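DUF4974 domain-containing protein (Parabacteroides distasonis, PDB 4M0N) is a putative membrane-anchored anti-sigma factor of the FecR family, represented by a fragment with its FecR and FecR C-terminal regions, and probably restrains a sigma factor. Local coordinates at residues I59-M64 and P79-T84; D88-G93 and E117-E122; A108-T113 and N130-V135; S123-L128 and G140-K145. The protein carries 1 engineered substitution. All blocks are in the same frame, centred on the assembly; numbering follows the deposited sequence.

Contact 1 (I59-M64 and P79-T84); sequences IRLVEM and PFIVRT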
loop_
_atom_site.group_PDB
_atom_site.type_symbol
_atom_site.label_atom_id
_atom_site.label_comp_id
_atom_site.label_asym_id
_atom_site.label_seq_id
_atom_site.Cartn_x
_atom_site.Cartn_y
_atom_site.Cartn_z
ATOM N N ILE A 59 4.233 24.480 -4.349
ATOM C CA ILE A 59 3.754 23.232 -3.784
ATOM C C ILE A 59 4.958 22.328 -3.635
ATOM O O ILE A 59 5.962 22.482 -4.339
ATOM C CB ILE A 59 2.683 22.551 -4.673
ATOM C CG1 ILE A 59 3.238 22.250 -6.063
ATOM C CG2 ILE A 59 1.455 23.441 -4.797
ATOM C CD1 ILE A 59 2.380 21.290 -6.866
ATOM N N ARG A 60 4.877 21.427 -2.673
ATOM C CA ARG A 60 5.867 20.397 -2.520
ATOM C C ARG A 60 5.289 19.150 -3.196
ATOM O O ARG A 60 4.489 18.460 -2.592
ATOM C CB ARG A 60 6.080 20.128 -1.035
ATOM C CG ARG A 60 6.715 21.292 -0.300
ATOM C CD ARG A 60 6.765 21.038 1.196
ATOM N NE ARG A 60 5.461 21.163 1.807
ATOM C CZ ARG A 60 5.132 20.704 3.017
ATOM N NH1 ARG A 60 6.004 20.048 3.763
ATOM N NH2 ARG A 60 3.921 20.927 3.512
ATOM N N LEU A 61 5.712 18.870 -4.427
ATOM C CA LEU A 61 5.139 17.782 -5.229
ATOM C C LEU A 61 6.074 16.595 -5.376
ATOM O O LEU A 61 7.229 16.757 -5.750
ATOM C CB LEU A 61 4.815 18.295 -6.632
ATOM C CG LEU A 61 4.262 17.257 -7.620
ATOM C CD1 LEU A 61 2.849 16.886 -7.228
ATOM C CD2 LEU A 61 4.307 17.863 -9.012
ATOM N N VAL A 62 5.564 15.399 -5.093
ATOM C CA VAL A 62 6.251 14.157 -5.400
ATOM C C VAL A 62 5.292 13.261 -6.202
ATOM O O VAL A 62 4.055 13.445 -6.166
ATOM C CB VAL A 62 6.846 13.469 -4.163
ATOM C CG1 VAL A 62 7.724 14.446 -3.369
ATOM C CG2 VAL A 62 5.773 12.854 -3.276
ATOM N N GLU A 63 5.874 12.369 -6.997
ATOM C CA GLU A 63 5.114 11.392 -7.774
ATOM C C GLU A 63 5.487 10.028 -7.276
ATOM O O GLU A 63 6.657 9.760 -7.000
ATOM C CB GLU A 63 5.402 11.486 -9.280
ATOM C CG GLU A 63 4.833 12.729 -9.950
ATOM C CD GLU A 63 5.171 12.800 -11.436
ATOM O OE1 GLU A 63 6.050 12.059 -11.893
ATOM O OE2 GLU A 63 4.568 13.628 -12.132
ATOM N N MET A 64 4.498 9.155 -7.117
ATOM C CA MET A 64 4.768 7.865 -6.583
ATOM C C MET A 64 3.871 6.814 -7.196
ATOM O O MET A 64 2.708 7.072 -7.502
ATOM C CB MET A 64 4.577 7.912 -5.060
ATOM C CG MET A 64 5.046 6.663 -4.358
ATOM S SD MET A 64 3.811 5.374 -4.108
ATOM C CE MET A 64 2.702 6.255 -3.000
ATOM N N PRO A 79 1.439 23.522 0.344
ATOM C CA PRO A 79 0.860 22.191 0.420
ATOM C C PRO A 79 1.812 21.149 -0.139
ATOM O O PRO A 79 2.630 21.451 -1.033
ATOM C CB PRO A 79 -0.370 22.291 -0.474
ATOM C CG PRO A 79 -0.717 23.744 -0.501
ATOM C CD PRO A 79 0.602 24.455 -0.430
ATOM N N PHE A 80 1.706 19.942 0.398
ATOM C CA PHE A 80 2.483 18.802 -0.062
ATOM C C PHE A 80 1.527 17.929 -0.858
ATOM O O PHE A 80 0.451 17.639 -0.368
ATOM C CB PHE A 80 2.980 18.023 1.158
ATOM C CG PHE A 80 3.975 16.962 0.835
ATOM C CD1 PHE A 80 3.566 15.705 0.367
ATOM C CD2 PHE A 80 5.333 17.194 1.033
ATOM C CE1 PHE A 80 4.511 14.731 0.078
ATOM C CE2 PHE A 80 6.273 16.224 0.730
ATOM C CZ PHE A 80 5.864 14.985 0.260
ATOM N N ILE A 81 1.928 17.529 -2.057
ATOM C CA ILE A 81 1.079 16.685 -2.896
ATOM C C ILE A 81 1.784 15.398 -3.265
ATOM O O ILE A 81 2.895 15.402 -3.848
ATOM C CB ILE A 81 0.631 17.417 -4.162
ATOM C CG1 ILE A 81 -0.213 18.634 -3.799
ATOM C CG2 ILE A 81 -0.127 16.439 -5.064
ATOM C CD1 ILE A 81 -0.704 19.431 -4.991
ATOM N N VAL A 82 1.151 14.282 -2.928
ATOM C CA VAL A 82 1.614 12.999 -3.441
ATOM C C VAL A 82 0.746 12.707 -4.666
ATOM O O VAL A 82 -0.459 12.499 -4.547
ATOM C CB VAL A 82 1.469 11.871 -2.422
ATOM C CG1 VAL A 82 1.858 10.535 -3.086
ATOM C CG2 VAL A 82 2.298 12.149 -1.178
ATOM N N ARG A 83 1.368 12.716 -5.827
ATOM C CA ARG A 83 0.675 12.499 -7.088
ATOM C C ARG A 83 0.836 11.067 -7.535
ATOM O O ARG A 83 1.947 10.591 -7.840
ATOM C CB ARG A 83 1.203 13.440 -8.168
ATOM C CG ARG A 83 0.618 13.207 -9.562
ATOM C CD ARG A 83 0.718 14.479 -10.384
ATOM N NE ARG A 83 -0.112 15.518 -9.805
ATOM C CZ ARG A 83 0.049 16.822 -9.993
ATOM N NH1 ARG A 83 0.997 17.286 -10.808
ATOM N NH2 ARG A 83 -0.784 17.673 -9.396
ATOM N N THR A 84 -0.295 10.387 -7.546
ATOM C CA THR A 84 -0.400 9.073 -8.099
ATOM C C THR A 84 -1.282 9.106 -9.340
ATOM O O THR A 84 -1.995 10.076 -9.615
ATOM C CB THR A 84 -0.989 8.080 -7.109
ATOM O OG1 THR A 84 -2.395 8.336 -6.960
ATOM C CG2 THR A 84 -0.294 8.149 -5.782
HETATM O O HOH W 1 3.330 16.077 -11.954
#
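The single parallel strand pairing in the mixed sheet of the FecR beta sandwich joins Arg60 to Glu63 with Phe80 to Arg83. Five backbone bonds alternate between the strands, from Arg60 N to Pro79 O at one end to Met64 N to Arg83 O at the other. The guanidinium of Arg60 stands almost perpendicular to the Phe80 ring (86°), one face of the guanidinium lying over Phe80 CB. A long arginine suits this place: its CB rests on Phe80 CD2 while its charge reaches Asp37, which pairs with NH1. Met73 O also takes NH1, and the carbonyls of Lys78 and Leu92 take NH2, so an alanine here would probably leave Asp37 without its charge partner and three carbonyls without these donors. Val62 CG2 reaches Phe80 CE1 obliquely (4.0 Å). On the other face, Leu61 CD1 packs on Ile81 CG2 (3.7 Å) and sits 3.9 Å above the centre of the Arg83 guanidinium. A water bridges Glu63 OE2 (2.7 Å) and Arg83 NH1 (2.9 Å), while Glu63 OE1 pairs with Arg50 and Arg83 NH2 with Asp88. Phe80 and Val82 pack on strands 67-72 and 94-100, as expected of one sheet of a beta sandwich.

Contact 2 (D88-G93 and E117-E122); sequences DVKVLG and EVDMPE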
loop_
_atom_site.group_PDB
_atom_site.type_symbol
_atom_site.label_atom_id
_atom_site.label_comp_id
_atom_site.label_asym_id
_atom_site.label_seq_id
_atom_site.Cartn_x
_atom_site.Cartn_y
_atom_site.Cartn_z
ATOM N N ASP A 88 -4.458 12.715 -6.506
ATOM C CA ASP A 88 -3.518 13.496 -5.734
ATOM C C ASP A 88 -3.909 13.449 -4.278
ATOM O O ASP A 88 -5.084 13.641 -3.929
ATOM C CB ASP A 88 -3.547 14.966 -6.154
ATOM C CG ASP A 88 -2.848 15.259 -7.480
ATOM O OD1 ASP A 88 -2.121 14.420 -8.019
ATOM O OD2 ASP A 88 -2.943 16.423 -7.967
ATOM N N VAL A 89 -2.920 13.296 -3.405
ATOM C CA VAL A 89 -3.170 13.390 -1.988
ATOM C C VAL A 89 -2.492 14.657 -1.503
ATOM O O VAL A 89 -1.260 14.788 -1.592
ATOM C CB VAL A 89 -2.621 12.159 -1.252
ATOM C CG1 VAL A 89 -2.903 12.274 0.229
ATOM C CG2 VAL A 89 -3.190 10.895 -1.882
ATOM N N LYS A 90 -3.291 15.574 -0.958
ATOM C CA LYS A 90 -2.833 16.927 -0.630
ATOM C C LYS A 90 -2.930 17.198 0.860
ATOM O O LYS A 90 -3.985 16.963 1.467
ATOM C CB LYS A 90 -3.707 17.876 -1.397
ATOM C CG LYS A 90 -3.321 19.325 -1.301
ATOM C CD LYS A 90 -4.218 20.128 -2.231
ATOM C CE LYS A 90 -3.764 21.568 -2.297
ATOM N NZ LYS A 90 -3.911 22.234 -0.974
ATOM N N VAL A 91 -1.838 17.635 1.471
ATOM C CA VAL A 91 -1.862 17.929 2.873
ATOM C C VAL A 91 -1.101 19.221 3.148
ATOM O O VAL A 91 -0.298 19.674 2.319
ATOM C CB VAL A 91 -1.286 16.809 3.768
ATOM C CG1 VAL A 91 -1.916 15.451 3.469
ATOM C CG2 VAL A 91 0.231 16.741 3.688
ATOM N N LEU A 92 -1.316 19.775 4.334
ATOM C CA LEU A 92 -0.414 20.803 4.844
ATOM C C LEU A 92 0.600 20.218 5.825
ATOM O O LEU A 92 1.762 20.604 5.853
ATOM C CB LEU A 92 -1.213 21.902 5.528
ATOM C CG LEU A 92 -2.324 22.539 4.705
ATOM C CD1 LEU A 92 -2.982 23.628 5.553
ATOM C CD2 LEU A 92 -1.798 23.132 3.412
ATOM N N GLY A 93 0.128 19.294 6.644
ATOM C CA GLY A 93 0.964 18.603 7.615
ATOM C C GLY A 93 0.120 17.446 8.065
ATOM O O GLY A 93 -0.947 17.650 8.588
ATOM N N GLU A 117 -6.462 15.636 2.078
ATOM C CA GLU A 117 -7.447 15.773 0.989
ATOM C C GLU A 117 -7.044 14.845 -0.148
ATOM O O GLU A 117 -5.908 14.839 -0.557
ATOM C CB GLU A 117 -7.479 17.207 0.458
ATOM C CG GLU A 117 -8.499 17.450 -0.635
ATOM C CD GLU A 117 -8.616 18.918 -1.064
ATOM O OE1 GLU A 117 -8.911 19.767 -0.206
ATOM O OE2 GLU A 117 -8.431 19.209 -2.262
ATOM N N VAL A 118 -7.996 14.080 -0.664
ATOM C CA VAL A 118 -7.752 13.199 -1.767
ATOM C C VAL A 118 -8.540 13.695 -2.953
ATOM O O VAL A 118 -9.775 13.692 -2.948
ATOM C CB VAL A 118 -8.159 11.759 -1.425
ATOM C CG1 VAL A 118 -7.861 10.841 -2.605
ATOM C CG2 VAL A 118 -7.414 11.277 -0.171
ATOM N N ASP A 119 -7.818 14.087 -4.000
ATOM C CA ASP A 119 -8.423 14.674 -5.153
ATOM C C ASP A 119 -8.341 13.684 -6.300
ATOM O O ASP A 119 -7.256 13.293 -6.723
ATOM C CB ASP A 119 -7.678 15.935 -5.559
ATOM C CG ASP A 119 -7.665 16.987 -4.490
ATOM O OD1 ASP A 119 -8.704 17.185 -3.828
ATOM O OD2 ASP A 119 -6.610 17.649 -4.317
ATOM N N MET A 120 -9.510 13.329 -6.823
ATOM C CA MET A 120 -9.662 12.393 -7.932
ATOM C C MET A 120 -10.470 13.135 -9.004
ATOM O O MET A 120 -11.059 14.184 -8.743
ATOM C CB MET A 120 -10.376 11.110 -7.454
ATOM C CG MET A 120 -9.576 10.228 -6.482
ATOM S SD MET A 120 -10.570 9.218 -5.387
ATOM C CE MET A 120 -11.330 10.444 -4.295
ATOM N N PRO A 121 -10.472 12.622 -10.234
ATOM C CA PRO A 121 -11.097 13.355 -11.327
ATOM C C PRO A 121 -12.515 13.840 -11.010
ATOM O O PRO A 121 -12.876 15.005 -11.243
ATOM C CB PRO A 121 -11.078 12.329 -12.465
ATOM C CG PRO A 121 -9.862 11.508 -12.185
ATOM C CD PRO A 121 -9.845 11.364 -10.686
ATOM N N GLU A 122 -13.310 12.970 -10.429
ATOM C CA GLU A 122 -14.697 13.349 -10.199
ATOM C C GLU A 122 -15.102 13.274 -8.731
ATOM O O GLU A 122 -16.300 13.243 -8.416
ATOM C CB GLU A 122 -15.568 12.489 -11.093
ATOM C CG GLU A 122 -15.315 12.737 -12.587
ATOM C CD GLU A 122 -15.627 14.167 -13.061
ATOM O OE1 GLU A 122 -16.631 14.762 -12.647
ATOM O OE2 GLU A 122 -14.877 14.701 -13.904
#
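Glu117 O is gripped twice by the neighbouring strand: Lys90 N donates to it at 2.7 Å, nearly straight (175°), and the CA-H of Val89 approaches, with CA 3.4 Å from the oxygen. The return bond of this antiparallel hydrogen-bonded pair runs from Glu117 N to Lys90 O. Two residues along, Asp88 and Asp119 form a second hydrogen-bonded pair, Asp119 N giving to Asp88 O at 2.8 Å and Asp88 N to Asp119 O. Val89 and Val118 form the non-hydrogen-bonded pair between them, and both beta-branched side chains turn to the face that packs on the second sheet, against Val109 and, for Val118, Ile133 as well. Valine suits this place, being compact, apolar and at ease in an extended backbone.

The other face is charged. Asp119 CG lies anti to its own carbonyl carbon (chi1 -60°), and OD2 comes 4.0 Å from the CD methylene of Lys90, whose chain crosses it obliquely. The ammonium itself goes elsewhere: a bend at the last torsion leaves Lys90 NZ 5.6 Å from Glu117 OE2, too far for a direct pair. Asp88, by contrast, has a firm partner in Arg83 on the next strand. Glu117 OE2 and Asp119 OD1 are only 2.6 Å apart, a distance at which one of these two acids probably holds a proton. The apparent pKa of one of them is therefore probably raised, an effect the distant positive charge of the lysine is likely to counter in part, while the bonding between the strands rests on the backbone.

Contact 3 (A108-T113 and N130-V135); sequences AVSVRT and NEQIIV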
loop_
_atom_site.group_PDB
_atom_site.type_symbol
_atom_site.label_atom_id
_atom_site.label_comp_id
_atom_site.label_asym_id
_atom_site.label_seq_id
_atom_site.Cartn_x
_atom_site.Cartn_y
_atom_site.Cartn_z
ATOM N N ALA A 108 -5.411 2.640 -1.958
ATOM C CA ALA A 108 -5.958 3.126 -0.694
ATOM C C ALA A 108 -5.080 4.168 -0.057
ATOM O O ALA A 108 -3.839 4.047 -0.033
ATOM C CB ALA A 108 -6.170 2.002 0.300
ATOM N N VAL A 109 -5.745 5.188 0.492
ATOM C CA VAL A 109 -5.104 6.220 1.278
ATOM C C VAL A 109 -5.670 6.167 2.689
ATOM O O VAL A 109 -6.878 6.144 2.875
ATOM C CB VAL A 109 -5.369 7.619 0.674
ATOM C CG1 VAL A 109 -4.775 8.721 1.531
ATOM C CG2 VAL A 109 -4.843 7.668 -0.763
ATOM N N SER A 110 -4.776 6.086 3.667
ATOM C CA SER A 110 -5.149 5.833 5.071
ATOM C C SER A 110 -4.419 6.828 5.946
ATOM O O SER A 110 -3.196 6.946 5.872
ATOM C CB SER A 110 -4.745 4.431 5.479
ATOM O OG SER A 110 -5.197 3.426 4.566
ATOM N N VAL A 111 -5.163 7.570 6.767
ATOM C CA VAL A 111 -4.595 8.680 7.520
ATOM C C VAL A 111 -4.232 8.241 8.931
ATOM O O VAL A 111 -5.045 7.653 9.626
ATOM C CB VAL A 111 -5.578 9.869 7.626
ATOM C CG1 VAL A 111 -4.944 11.018 8.378
ATOM C CG2 VAL A 111 -6.048 10.294 6.242
ATOM N N ARG A 112 -2.989 8.482 9.317
ATOM C CA ARG A 112 -2.538 8.198 10.664
ATOM C C ARG A 112 -2.688 9.411 11.585
ATOM O O ARG A 112 -3.225 9.309 12.688
ATOM C CB ARG A 112 -1.096 7.748 10.649
ATOM C CG ARG A 112 -0.564 7.352 12.014
ATOM C CD ARG A 112 -0.748 5.867 12.225
ATOM N NE ARG A 112 -0.110 5.366 13.436
ATOM C CZ ARG A 112 -0.629 5.435 14.662
ATOM N NH1 ARG A 112 -1.825 5.973 14.884
ATOM N NH2 ARG A 112 0.060 4.938 15.686
ATOM N N THR A 113 -2.199 10.558 11.128
ATOM C CA THR A 113 -2.306 11.790 11.881
ATOM C C THR A 113 -2.634 12.930 10.926
ATOM O O THR A 113 -2.305 12.881 9.764
ATOM C CB THR A 113 -1.001 12.121 12.651
ATOM O OG1 THR A 113 0.040 12.467 11.740
ATOM C CG2 THR A 113 -0.534 10.925 13.426
ATOM N N ASN A 130 -7.499 7.570 11.002
ATOM C CA ASN A 130 -8.192 6.289 10.977
ATOM C C ASN A 130 -9.432 6.257 10.080
ATOM O O ASN A 130 -10.357 5.492 10.300
ATOM C CB ASN A 130 -8.434 5.778 12.373
ATOM C CG ASN A 130 -7.145 5.720 13.176
ATOM O OD1 ASN A 130 -6.120 5.267 12.665
ATOM N ND2 ASN A 130 -7.152 6.306 14.338
ATOM N N GLU A 131 -9.426 7.140 9.085
ATOM C CA GLU A 131 -10.285 7.051 7.924
ATOM C C GLU A 131 -9.438 6.677 6.715
ATOM O O GLU A 131 -8.226 6.888 6.683
ATOM C CB GLU A 131 -10.987 8.395 7.685
ATOM C CG GLU A 131 -11.857 8.820 8.849
ATOM C CD GLU A 131 -12.751 10.013 8.488
ATOM O OE1 GLU A 131 -12.249 10.932 7.787
ATOM O OE2 GLU A 131 -13.938 10.006 8.896
ATOM N N GLN A 132 -10.094 6.089 5.732
ATOM C CA GLN A 132 -9.434 5.568 4.578
ATOM C C GLN A 132 -10.332 5.733 3.376
ATOM O O GLN A 132 -11.537 5.691 3.510
ATOM C CB GLN A 132 -9.214 4.065 4.846
ATOM C CG GLN A 132 -8.696 3.196 3.759
ATOM C CD GLN A 132 -8.549 1.774 4.247
ATOM O OE1 GLN A 132 -9.535 1.019 4.420
ATOM N NE2 GLN A 132 -7.324 1.404 4.472
ATOM N N ILE A 133 -9.715 5.887 2.211
ATOM C CA ILE A 133 -10.407 5.794 0.932
ATOM C C ILE A 133 -9.802 4.634 0.161
ATOM O O ILE A 133 -8.574 4.463 0.134
ATOM C CB ILE A 133 -10.264 7.080 0.127
ATOM C CG1 ILE A 133 -11.136 8.175 0.760
ATOM C CG2 ILE A 133 -10.613 6.868 -1.350
ATOM C CD1 ILE A 133 -10.727 9.531 0.266
ATOM N N ILE A 134 -10.674 3.796 -0.395
ATOM C CA ILE A 134 -10.267 2.689 -1.232
ATOM C C ILE A 134 -10.824 2.994 -2.601
ATOM O O ILE A 134 -12.044 3.192 -2.753
ATOM C CB ILE A 134 -10.774 1.331 -0.708
ATOM C CG1 ILE A 134 -10.306 1.104 0.757
ATOM C CG2 ILE A 134 -10.314 0.207 -1.647
ATOM C CD1 ILE A 134 -10.730 -0.226 1.373
ATOM N N VAL A 135 -9.952 3.007 -3.605
ATOM C CA VAL A 135 -10.355 3.127 -5.003
ATOM C C VAL A 135 -10.175 1.784 -5.682
ATOM O O VAL A 135 -9.127 1.161 -5.587
ATOM C CB VAL A 135 -9.519 4.189 -5.743
ATOM C CG1 VAL A 135 -9.792 4.197 -7.251
ATOM C CG2 VAL A 135 -9.783 5.554 -5.161
#
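Gln132 NE2 donates to Ser110 OG across the strands at 2.9 Å, close to straight (163°) and with the serine oxygen only 11° out of the amide plane. Glutamine suits the place: CG stands anti to the backbone N (chi1 173°), and the extended chain beyond it is long enough to reach across to a serine hydroxyl. A leucine in its place would remove this donor and would probably leave the Ser110 hydroxyl without the partner that meets it here.

The backbone is satisfied in turn: Val109 and Ile133 exchange both of their N-H and C=O groups, Val111 N gives to Glu131 O at 3.1 Å, and Asn130 N gives to Val111 O. Ile133 O also receives the CA-H of Ala108 (3.1 Å between CA and O). These are neighbouring antiparallel strands in the second sheet of the sandwich. Val109 and Ile133 point inward to Val118 of the facing sheet, whereas Ser110 and Gln132 lie on the opposite face and touch Val152 of a short helix. Just beyond the pairing, Arg112 and Thr113 both face Ser95 in a classic beta bulge. Glu131 divides its carboxylate between Lys144 NZ and Leu128 N, and Asn130 OD1 accepts from Ala149 N.

Contact 4 (S123-L128 and G140-K145); sequences SVMRLL and GEILKK. With EDO (1,2-ethanediol), chain C.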
loop_
_atom_site.group_PDB
_atom_site.type_symbol
_atom_site.label_atom_id
_atom_site.label_comp_id
_atom_site.label_asym_id
_atom_site.label_seq_id
_atom_site.Cartn_x
_atom_site.Cartn_y
_atom_site.Cartn_z
ATOM N N SER A 123 -14.122 13.341 -7.835
ATOM C CA SER A 123 -14.353 13.188 -6.393
ATOM C C SER A 123 -13.276 13.909 -5.614
ATOM O O SER A 123 -12.095 13.723 -5.907
ATOM C CB SER A 123 -14.277 11.706 -6.002
ATOM O OG SER A 123 -14.303 11.539 -4.583
ATOM N N VAL A 124 -13.665 14.708 -4.612
ATOM C CA VAL A 124 -12.718 15.264 -3.663
ATOM C C VAL A 124 -13.213 14.914 -2.260
ATOM O O VAL A 124 -14.368 15.163 -1.939
ATOM C CB VAL A 124 -12.609 16.793 -3.843
ATOM C CG1 VAL A 124 -11.773 17.419 -2.730
ATOM C CG2 VAL A 124 -12.035 17.105 -5.218
ATOM N N MET A 125 -12.334 14.363 -1.433
ATOM C CA MET A 125 -12.717 13.907 -0.113
ATOM C C MET A 125 -11.671 14.288 0.904
ATOM O O MET A 125 -10.493 14.168 0.650
ATOM C CB MET A 125 -12.892 12.396 -0.142
ATOM C CG MET A 125 -13.889 11.945 -1.209
ATOM S SD MET A 125 -14.262 10.168 -1.224
ATOM C CE MET A 125 -15.434 10.145 0.116
ATOM N N ARG A 126 -12.124 14.717 2.073
ATOM C CA ARG A 126 -11.199 15.015 3.140
ATOM C C ARG A 126 -11.275 13.879 4.149
ATOM O O ARG A 126 -12.358 13.357 4.451
ATOM C CB ARG A 126 -11.500 16.376 3.748
ATOM C CG ARG A 126 -11.196 17.502 2.771
ATOM C CD ARG A 126 -11.127 18.876 3.412
ATOM N NE ARG A 126 -12.431 19.322 3.899
ATOM C CZ ARG A 126 -12.829 20.591 3.984
ATOM N NH1 ARG A 126 -12.036 21.585 3.592
ATOM N NH2 ARG A 126 -14.044 20.863 4.447
ATOM N N LEU A 127 -10.118 13.512 4.675
ATOM C CA LEU A 127 -9.991 12.358 5.565
ATOM C C LEU A 127 -9.311 12.782 6.840
ATOM O O LEU A 127 -8.446 13.651 6.829
ATOM C CB LEU A 127 -9.132 11.300 4.925
ATOM C CG LEU A 127 -9.714 10.632 3.678
ATOM C CD1 LEU A 127 -8.627 9.716 3.158
ATOM C CD2 LEU A 127 -11.004 9.893 3.981
ATOM N N LEU A 128 -9.734 12.149 7.930
ATOM C CA LEU A 128 -9.163 12.345 9.235
ATOM C C LEU A 128 -8.500 11.048 9.715
ATOM O O LEU A 128 -8.586 10.020 9.053
ATOM C CB LEU A 128 -10.307 12.697 10.197
ATOM C CG LEU A 128 -11.057 13.994 9.927
ATOM C CD1 LEU A 128 -12.278 14.040 10.859
ATOM C CD2 LEU A 128 -10.096 15.126 10.202
ATOM N N GLY A 140 -14.054 1.253 -10.723
ATOM C CA GLY A 140 -14.183 2.688 -10.524
ATOM C C GLY A 140 -14.871 2.998 -9.215
ATOM O O GLY A 140 -15.148 4.166 -8.916
ATOM N N GLU A 141 -15.162 1.965 -8.436
ATOM C CA GLU A 141 -15.780 2.215 -7.126
ATOM C C GLU A 141 -14.840 2.963 -6.219
ATOM O O GLU A 141 -13.612 2.795 -6.241
ATOM C CB GLU A 141 -16.260 0.894 -6.472
ATOM C CG GLU A 141 -17.468 0.268 -7.117
ATOM C CD GLU A 141 -17.949 -0.995 -6.385
ATOM O OE1 GLU A 141 -17.340 -1.374 -5.365
ATOM O OE2 GLU A 141 -18.942 -1.604 -6.825
ATOM N N ILE A 142 -15.428 3.773 -5.345
ATOM C CA ILE A 142 -14.700 4.538 -4.384
ATOM C C ILE A 142 -15.420 4.334 -3.046
ATOM O O ILE A 142 -16.627 4.571 -2.957
ATOM C CB ILE A 142 -14.718 6.053 -4.716
ATOM C CG1 ILE A 142 -14.162 6.339 -6.129
ATOM C CG2 ILE A 142 -13.907 6.813 -3.686
ATOM C CD1 ILE A 142 -14.400 7.760 -6.618
ATOM N N LEU A 143 -14.670 3.915 -2.039
ATOM C CA LEU A 143 -15.225 3.665 -0.696
ATOM C C LEU A 143 -14.473 4.448 0.334
ATOM O O LEU A 143 -13.257 4.291 0.478
ATOM C CB LEU A 143 -15.120 2.161 -0.362
ATOM C CG LEU A 143 -15.554 1.762 1.043
ATOM C CD1 LEU A 143 -16.986 2.181 1.257
ATOM C CD2 LEU A 143 -15.336 0.246 1.280
ATOM N N LYS A 144 -15.185 5.284 1.093
ATOM C CA LYS A 144 -14.619 5.886 2.277
ATOM C C LYS A 144 -15.132 5.139 3.490
ATOM O O LYS A 144 -16.309 4.860 3.595
ATOM C CB LYS A 144 -15.036 7.358 2.370
ATOM C CG LYS A 144 -14.453 8.121 3.556
ATOM C CD LYS A 144 -15.466 8.337 4.641
ATOM C CE LYS A 144 -14.845 8.824 5.936
ATOM N NZ LYS A 144 -15.906 8.763 6.992
ATOM N N LYS A 145 -14.222 4.847 4.412
ATOM C CA LYS A 145 -14.525 4.028 5.558
ATOM C C LYS A 145 -13.541 4.263 6.687
ATOM O O LYS A 145 -12.571 4.984 6.526
ATOM C CB LYS A 145 -14.494 2.545 5.190
ATOM C CG LYS A 145 -13.133 2.033 4.740
ATOM C CD LYS A 145 -13.145 0.531 4.476
ATOM C CE LYS A 145 -13.501 -0.333 5.684
ATOM N NZ LYS A 145 -13.108 -1.726 5.371
HETATM C C1 EDO C . -14.366 -0.316 -3.730
HETATM O O1 EDO C . -14.676 -1.458 -4.548
HETATM C C2 EDO C . -13.423 -0.735 -2.610
HETATM O O2 EDO C . -13.952 -1.855 -1.897
#
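Side-chain packing between the two sheets of the beta sandwich, at one open edge, brings Met125 and Leu127 against Ile142 and Lys144. Strands 123-127 and 142-146 are the outermost strands of their respective sheets; the axes of segments 123-127 and 142-145 pass 9.6 Å apart and run 22° from parallel, a spacing that side chains fill instead of backbone bonds. Methionine suits the spacing because its flexible thioether can adapt to its neighbours. Its CG lies anti to the carbonyl carbon (chi1 -55°), SD comes 4.2 Å from Ile142 CG2, and a bent third torsion (80°) places the methyl CE 3.6 Å from Lys144 CB. The Leu127 and Lys144 side chains lie alongside one another, running opposite ways, with Leu127 CD2 3.9 Å from Lys144 CG. The lysine therefore offers its methylenes to the apolar seam and sends its ammonium outward, where NZ forms a salt bridge with Glu131. Ile133, from the strand beside 142-146, touches Met125, Leu127 and Ile142 and ties the edge to the interior. A 1,2-ethanediol, probably left from crystallisation, donates from O1 to Glu141 OE1 at 2.8 Å, while its C1 rests 3.5 Å from Glu141 CB.

In the fold
All four contacts belong to the beta sandwich. Contacts 1 and 2 lie in the mixed sheet, centres about 9 Å apart, joined because strands 80-83 and 88-91 are neighbours. Contact 3 lies in the antiparallel sheet, its centre about 11 Å from that of contact 2, and Val89, Val109, Val118 and Ile133 pack between them. Contact 4 links the edge strands of both sheets, its centre about 8 Å from that of contact 3 and 10 Å from that of contact 2. Contact 1 closes before the others open, whereas contact 3 crosses contacts 2 and 4 in chain order, consistent with the two layers forming one unit. The side chain of Met64, in contact 1, lies about 9 Å from a magnesium ion.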